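PDB 4LXR: protein toll from Drosophila melanogaster, which serves as the cell-surface receptor for cleaved Spätzle, signalling in dorsal-ventral patterning of the embryo and in antifungal innate immunity. Local coordinates for residues D367-I378 and T391-I402. Numbering follows the deposited sequence. Where two conformers were deposited one is given.
Sequences DLRLEDNLLTGI and TLVMSRNRLRTI. With NAG (2-acetamido-2-deoxy-beta-D-glucopyranose), chain D.
Asn-397 turns CG to the side of its backbone N (chi1 -84°), which carries its amide from LRR 11 across to the backbone of LRR 10, the preceding leucine-rich repeat. This is the asparagine of the LRR consensus. ND2 donates almost straight to Leu-370 O (3.0 Å, 176°), from above that carbonyl's plane. Asn-373, the equivalent asparagine of LRR 10, reaches Leu-370 O from the opposite face, and its OD1 accepts from Leu-351 N. OD1 of Asn-397 takes the N-H of Leu-375 on a lone pair, at 2.9 Å. Asn-421 repeats the pattern one coil on. Strands 367-369 and 391-393 run parallel in the concave sheet of the solenoid. Leu-368 and Leu-392 point side by side into the hydrophobic core, CD2 to CD1 3.8 Å apart. Met-394 CE touches Leu-375 CD1 and Leu-370 CD1, and its SD meets Ile-378 CD1. On the concave surface, one conformer of Arg-369 bends to Glu-371 in a salt bridge and lays a guanidinium face over Val-393 CG2. Asp-367 OD2 accepts a hydrogen bond from O6 of a glycan sugar. In the loops after the strands, Arg-396 grips Asp-372 side-on, carboxylate and guanidinium planes 29° apart, NE to OD1 and NH2 to OD2, both 2.8 Å.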
loop_
_atom_site.group_PDB
_atom_site.type_symbol
_atom_site.label_atom_id
_atom_site.label_comp_id
_atom_site.label_asym_id
_atom_site.label_seq_id
_atom_site.Cartn_x
_atom_site.Cartn_y
_atom_site.Cartn_z
ATOM N N ASP A 367 8.474 -15.747 11.778
ATOM C CA ASP A 367 8.202 -15.112 10.489
ATOM C C ASP A 367 8.730 -15.980 9.377
ATOM O O ASP A 367 9.901 -16.357 9.378
ATOM C CB ASP A 367 8.868 -13.720 10.392
ATOM C CG ASP A 367 8.236 -12.718 11.328
ATOM O OD1 ASP A 367 7.171 -12.151 10.978
ATOM O OD2 ASP A 367 8.792 -12.525 12.428
ATOM N N LEU A 368 7.870 -16.295 8.419
ATOM C CA LEU A 368 8.266 -17.169 7.338
ATOM C C LEU A 368 7.804 -16.589 6.014
ATOM O O LEU A 368 6.608 -16.433 5.783
ATOM C CB LEU A 368 7.720 -18.589 7.554
ATOM C CG LEU A 368 8.006 -19.574 6.424
ATOM C CD1 LEU A 368 9.529 -19.577 6.098
ATOM C CD2 LEU A 368 7.538 -20.964 6.795
ATOM N N ARG A 369 8.759 -16.270 5.144
ATOM C CA ARG A 369 8.455 -15.637 3.866
ATOM C C ARG A 369 8.736 -16.586 2.714
ATOM O O ARG A 369 9.895 -16.911 2.426
ATOM C CB ARG A 369 9.271 -14.356 3.696
ATOM C CG ARG A 369 9.200 -13.397 4.883
ATOM C CD ARG A 369 7.834 -12.731 5.009
ATOM N NE ARG A 369 7.502 -11.925 3.831
ATOM C CZ ARG A 369 6.975 -10.702 3.875
ATOM N NH1 ARG A 369 6.696 -10.057 2.746
ATOM N NH2 ARG A 369 6.714 -10.128 5.044
ATOM N N LEU A 370 7.671 -17.038 2.058
ATOM C CA LEU A 370 7.795 -17.952 0.936
ATOM C C LEU A 370 7.205 -17.367 -0.337
ATOM O O LEU A 370 7.013 -18.085 -1.316
ATOM C CB LEU A 370 7.099 -19.284 1.261
ATOM C CG LEU A 370 7.737 -20.076 2.405
ATOM C CD1 LEU A 370 6.833 -21.241 2.853
ATOM C CD2 LEU A 370 9.098 -20.587 1.952
ATOM N N GLU A 371 6.884 -16.074 -0.319
ATOM C CA GLU A 371 6.170 -15.473 -1.446
ATOM C C GLU A 371 7.032 -15.527 -2.717
ATOM O O GLU A 371 8.257 -15.635 -2.639
ATOM C CB GLU A 371 5.694 -14.036 -1.110
ATOM C CG GLU A 371 6.818 -12.999 -0.870
ATOM C CD GLU A 371 7.252 -12.900 0.591
ATOM O OE1 GLU A 371 7.098 -13.898 1.339
ATOM O OE2 GLU A 371 7.733 -11.810 0.996
ATOM N N ASP A 372 6.383 -15.483 -3.878
ATOM C CA ASP A 372 7.065 -15.482 -5.179
ATOM C C ASP A 372 7.900 -16.733 -5.439
ATOM O O ASP A 372 9.104 -16.684 -5.745
ATOM C CB ASP A 372 7.844 -14.174 -5.405
ATOM C CG ASP A 372 6.911 -12.963 -5.501
ATOM O OD1 ASP A 372 6.217 -12.807 -6.531
ATOM O OD2 ASP A 372 6.843 -12.191 -4.534
ATOM N N ASN A 373 7.209 -17.858 -5.335
ATOM C CA ASN A 373 7.775 -19.155 -5.613
ATOM C C ASN A 373 6.772 -19.976 -6.418
ATOM O O ASN A 373 5.792 -19.437 -6.922
ATOM C CB ASN A 373 8.173 -19.834 -4.301
ATOM C CG ASN A 373 9.567 -19.408 -3.840
ATOM O OD1 ASN A 373 10.560 -19.792 -4.446
ATOM N ND2 ASN A 373 9.635 -18.586 -2.806
ATOM N N LEU A 374 7.017 -21.271 -6.541
ATOM C CA LEU A 374 6.186 -22.124 -7.372
ATOM C C LEU A 374 5.638 -23.286 -6.576
ATOM O O LEU A 374 5.540 -24.381 -7.097
ATOM C CB LEU A 374 7.011 -22.668 -8.534
ATOM C CG LEU A 374 7.636 -21.614 -9.451
ATOM C CD1 LEU A 374 8.580 -22.274 -10.440
ATOM C CD2 LEU A 374 6.552 -20.820 -10.184
ATOM N N LEU A 375 5.326 -23.062 -5.301
ATOM C CA LEU A 375 4.793 -24.123 -4.450
ATOM C C LEU A 375 3.339 -24.443 -4.815
ATOM O O LEU A 375 2.557 -23.542 -5.141
ATOM C CB LEU A 375 4.902 -23.717 -2.975
ATOM C CG LEU A 375 6.360 -23.520 -2.519
ATOM C CD1 LEU A 375 6.422 -22.761 -1.228
ATOM C CD2 LEU A 375 7.076 -24.853 -2.395
ATOM N N THR A 376 2.979 -25.720 -4.751
ATOM C CA THR A 376 1.654 -26.144 -5.191
ATOM C C THR A 376 0.775 -26.673 -4.073
ATOM O O THR A 376 -0.395 -26.895 -4.283
ATOM C CB THR A 376 1.724 -27.252 -6.235
ATOM O OG1 THR A 376 2.586 -28.289 -5.757
ATOM C CG2 THR A 376 2.226 -26.727 -7.562
ATOM N N GLY A 377 1.329 -26.875 -2.888
ATOM C CA GLY A 377 0.552 -27.467 -1.822
ATOM C C GLY A 377 1.064 -27.094 -0.454
ATOM O O GLY A 377 2.167 -26.567 -0.306
ATOM N N ILE A 378 0.235 -27.326 0.553
ATOM C CA ILE A 378 0.678 -27.225 1.933
ATOM C C ILE A 378 0.309 -28.555 2.538
ATOM O O ILE A 378 -0.866 -28.966 2.486
ATOM C CB ILE A 378 -0.018 -26.096 2.708
ATOM C CG1 ILE A 378 0.069 -24.784 1.935
ATOM C CG2 ILE A 378 0.603 -25.944 4.098
ATOM C CD1 ILE A 378 -0.415 -23.582 2.727
ATOM N N THR A 391 3.604 -14.706 11.446
ATOM C CA THR A 391 3.143 -14.418 10.094
ATOM C C THR A 391 3.747 -15.349 9.046
ATOM O O THR A 391 4.944 -15.638 9.066
ATOM C CB THR A 391 3.257 -12.916 9.685
ATOM O OG1 THR A 391 4.292 -12.737 8.734
ATOM C CG2 THR A 391 3.481 -12.034 10.865
ATOM N N LEU A 392 2.869 -15.838 8.168
ATOM C CA LEU A 392 3.209 -16.736 7.076
ATOM C C LEU A 392 2.827 -16.056 5.762
ATOM O O LEU A 392 1.655 -15.698 5.546
ATOM C CB LEU A 392 2.456 -18.071 7.220
ATOM C CG LEU A 392 2.664 -19.114 6.120
ATOM C CD1 LEU A 392 4.170 -19.472 5.985
ATOM C CD2 LEU A 392 1.816 -20.390 6.360
ATOM N N VAL A 393 3.814 -15.859 4.892
ATOM C CA VAL A 393 3.570 -15.198 3.607
ATOM C C VAL A 393 3.867 -16.173 2.478
ATOM O O VAL A 393 5.002 -16.639 2.338
ATOM C CB VAL A 393 4.410 -13.905 3.437
ATOM C CG1 VAL A 393 4.038 -13.171 2.146
ATOM C CG2 VAL A 393 4.219 -12.987 4.622
ATOM N N MET A 394 2.833 -16.512 1.701
ATOM C CA MET A 394 2.974 -17.458 0.605
ATOM C C MET A 394 2.312 -16.917 -0.645
ATOM O O MET A 394 1.815 -17.681 -1.494
ATOM C CB MET A 394 2.393 -18.826 0.969
ATOM C CG MET A 394 3.038 -19.437 2.210
ATOM S SD MET A 394 2.561 -21.145 2.447
ATOM C CE MET A 394 3.226 -21.941 0.998
ATOM N N SER A 395 2.319 -15.591 -0.747
ATOM C CA SER A 395 1.758 -14.885 -1.898
ATOM C C SER A 395 2.440 -15.267 -3.192
ATOM O O SER A 395 3.646 -15.521 -3.212
ATOM C CB SER A 395 1.919 -13.380 -1.697
ATOM O OG SER A 395 1.547 -13.042 -0.381
ATOM N N ARG A 396 1.664 -15.274 -4.273
ATOM C CA ARG A 396 2.183 -15.495 -5.615
ATOM C C ARG A 396 2.997 -16.789 -5.687
ATOM O O ARG A 396 4.175 -16.786 -6.061
ATOM C CB ARG A 396 2.992 -14.280 -6.099
ATOM C CG ARG A 396 2.134 -13.013 -6.325
ATOM C CD ARG A 396 2.969 -11.762 -6.623
ATOM N NE ARG A 396 3.944 -11.534 -5.561
ATOM C CZ ARG A 396 3.699 -10.853 -4.446
ATOM N NH1 ARG A 396 2.524 -10.279 -4.245
ATOM N NH2 ARG A 396 4.638 -10.745 -3.533
ATOM N N ASN A 397 2.356 -17.884 -5.284
ATOM C CA ASN A 397 2.829 -19.232 -5.575
ATOM C C ASN A 397 1.831 -19.876 -6.547
ATOM O O ASN A 397 1.134 -19.164 -7.251
ATOM C CB ASN A 397 3.006 -20.038 -4.286
ATOM C CG ASN A 397 4.354 -19.784 -3.615
ATOM O OD1 ASN A 397 5.292 -20.559 -3.797
ATOM N ND2 ASN A 397 4.457 -18.698 -2.841
ATOM N N ARG A 398 1.775 -21.203 -6.604
ATOM C CA ARG A 398 0.784 -21.910 -7.420
ATOM C C ARG A 398 -0.019 -22.835 -6.512
ATOM O O ARG A 398 -0.334 -23.967 -6.886
ATOM C CB ARG A 398 1.451 -22.755 -8.508
ATOM C CG ARG A 398 2.497 -22.030 -9.373
ATOM C CD ARG A 398 1.982 -20.740 -9.985
ATOM N NE ARG A 398 0.798 -20.960 -10.807
ATOM C CZ ARG A 398 -0.308 -20.224 -10.756
ATOM N NH1 ARG A 398 -0.406 -19.202 -9.911
ATOM N NH2 ARG A 398 -1.329 -20.519 -11.552
ATOM N N LEU A 399 -0.340 -22.361 -5.312
ATOM C CA LEU A 399 -0.981 -23.213 -4.308
ATOM C C LEU A 399 -2.343 -23.649 -4.779
ATOM O O LEU A 399 -3.137 -22.831 -5.223
ATOM C CB LEU A 399 -1.111 -22.488 -2.969
ATOM C CG LEU A 399 0.196 -22.213 -2.234
ATOM C CD1 LEU A 399 -0.090 -21.512 -0.898
ATOM C CD2 LEU A 399 0.877 -23.548 -2.015
ATOM N N ARG A 400 -2.604 -24.944 -4.692
ATOM C CA ARG A 400 -3.871 -25.491 -5.144
ATOM C C ARG A 400 -4.530 -26.311 -4.025
ATOM O O ARG A 400 -5.752 -26.304 -3.878
ATOM C CB ARG A 400 -3.673 -26.307 -6.431
ATOM C CG ARG A 400 -4.581 -27.513 -6.581
ATOM C CD ARG A 400 -5.359 -27.483 -7.890
ATOM N NE ARG A 400 -6.348 -28.559 -7.965
ATOM C CZ ARG A 400 -7.545 -28.514 -7.381
ATOM N NH1 ARG A 400 -7.902 -27.443 -6.676
ATOM N NH2 ARG A 400 -8.383 -29.537 -7.495
ATOM N N THR A 401 -3.731 -27.008 -3.225
ATOM C CA THR A 401 -4.301 -27.753 -2.112
ATOM C C THR A 401 -3.705 -27.378 -0.768
ATOM O O THR A 401 -2.523 -27.047 -0.657
ATOM C CB THR A 401 -4.155 -29.279 -2.276
ATOM O OG1 THR A 401 -2.793 -29.652 -2.020
ATOM C CG2 THR A 401 -4.574 -29.713 -3.662
ATOM N N ILE A 402 -4.549 -27.449 0.250
ATOM C CA ILE A 402 -4.152 -27.221 1.623
ATOM C C ILE A 402 -4.629 -28.417 2.430
ATOM O O ILE A 402 -5.829 -28.646 2.547
ATOM C CB ILE A 402 -4.789 -25.943 2.188
ATOM C CG1 ILE A 402 -4.464 -24.750 1.286
ATOM C CG2 ILE A 402 -4.303 -25.685 3.634
ATOM C CD1 ILE A 402 -4.759 -23.407 1.928
HETATM C C1 NAG D . 15.296 -11.113 12.927
HETATM C C2 NAG D . 15.296 -9.575 12.915
HETATM C C3 NAG D . 14.365 -9.034 13.995
HETATM C C4 NAG D . 12.982 -9.669 13.902
HETATM C C5 NAG D . 13.098 -11.193 13.877
HETATM C C6 NAG D . 11.768 -11.899 13.683
HETATM C C7 NAG D . 17.330 -8.478 12.091
HETATM C C8 NAG D . 18.689 -7.949 12.453
HETATM N N2 NAG D . 16.634 -9.032 13.086
HETATM O O3 NAG D . 14.267 -7.621 13.858
HETATM O O4 NAG D . 12.229 -9.290 15.049
HETATM O O5 NAG D . 13.944 -11.592 12.794
HETATM O O6 NAG D . 11.069 -11.429 12.536
HETATM O O7 NAG D . 16.888 -8.414 10.946
HETATM O O HOH W 1 -1.262 -29.469 -4.534
HETATM O O HOH W 2 -1.908 -30.309 0.584
#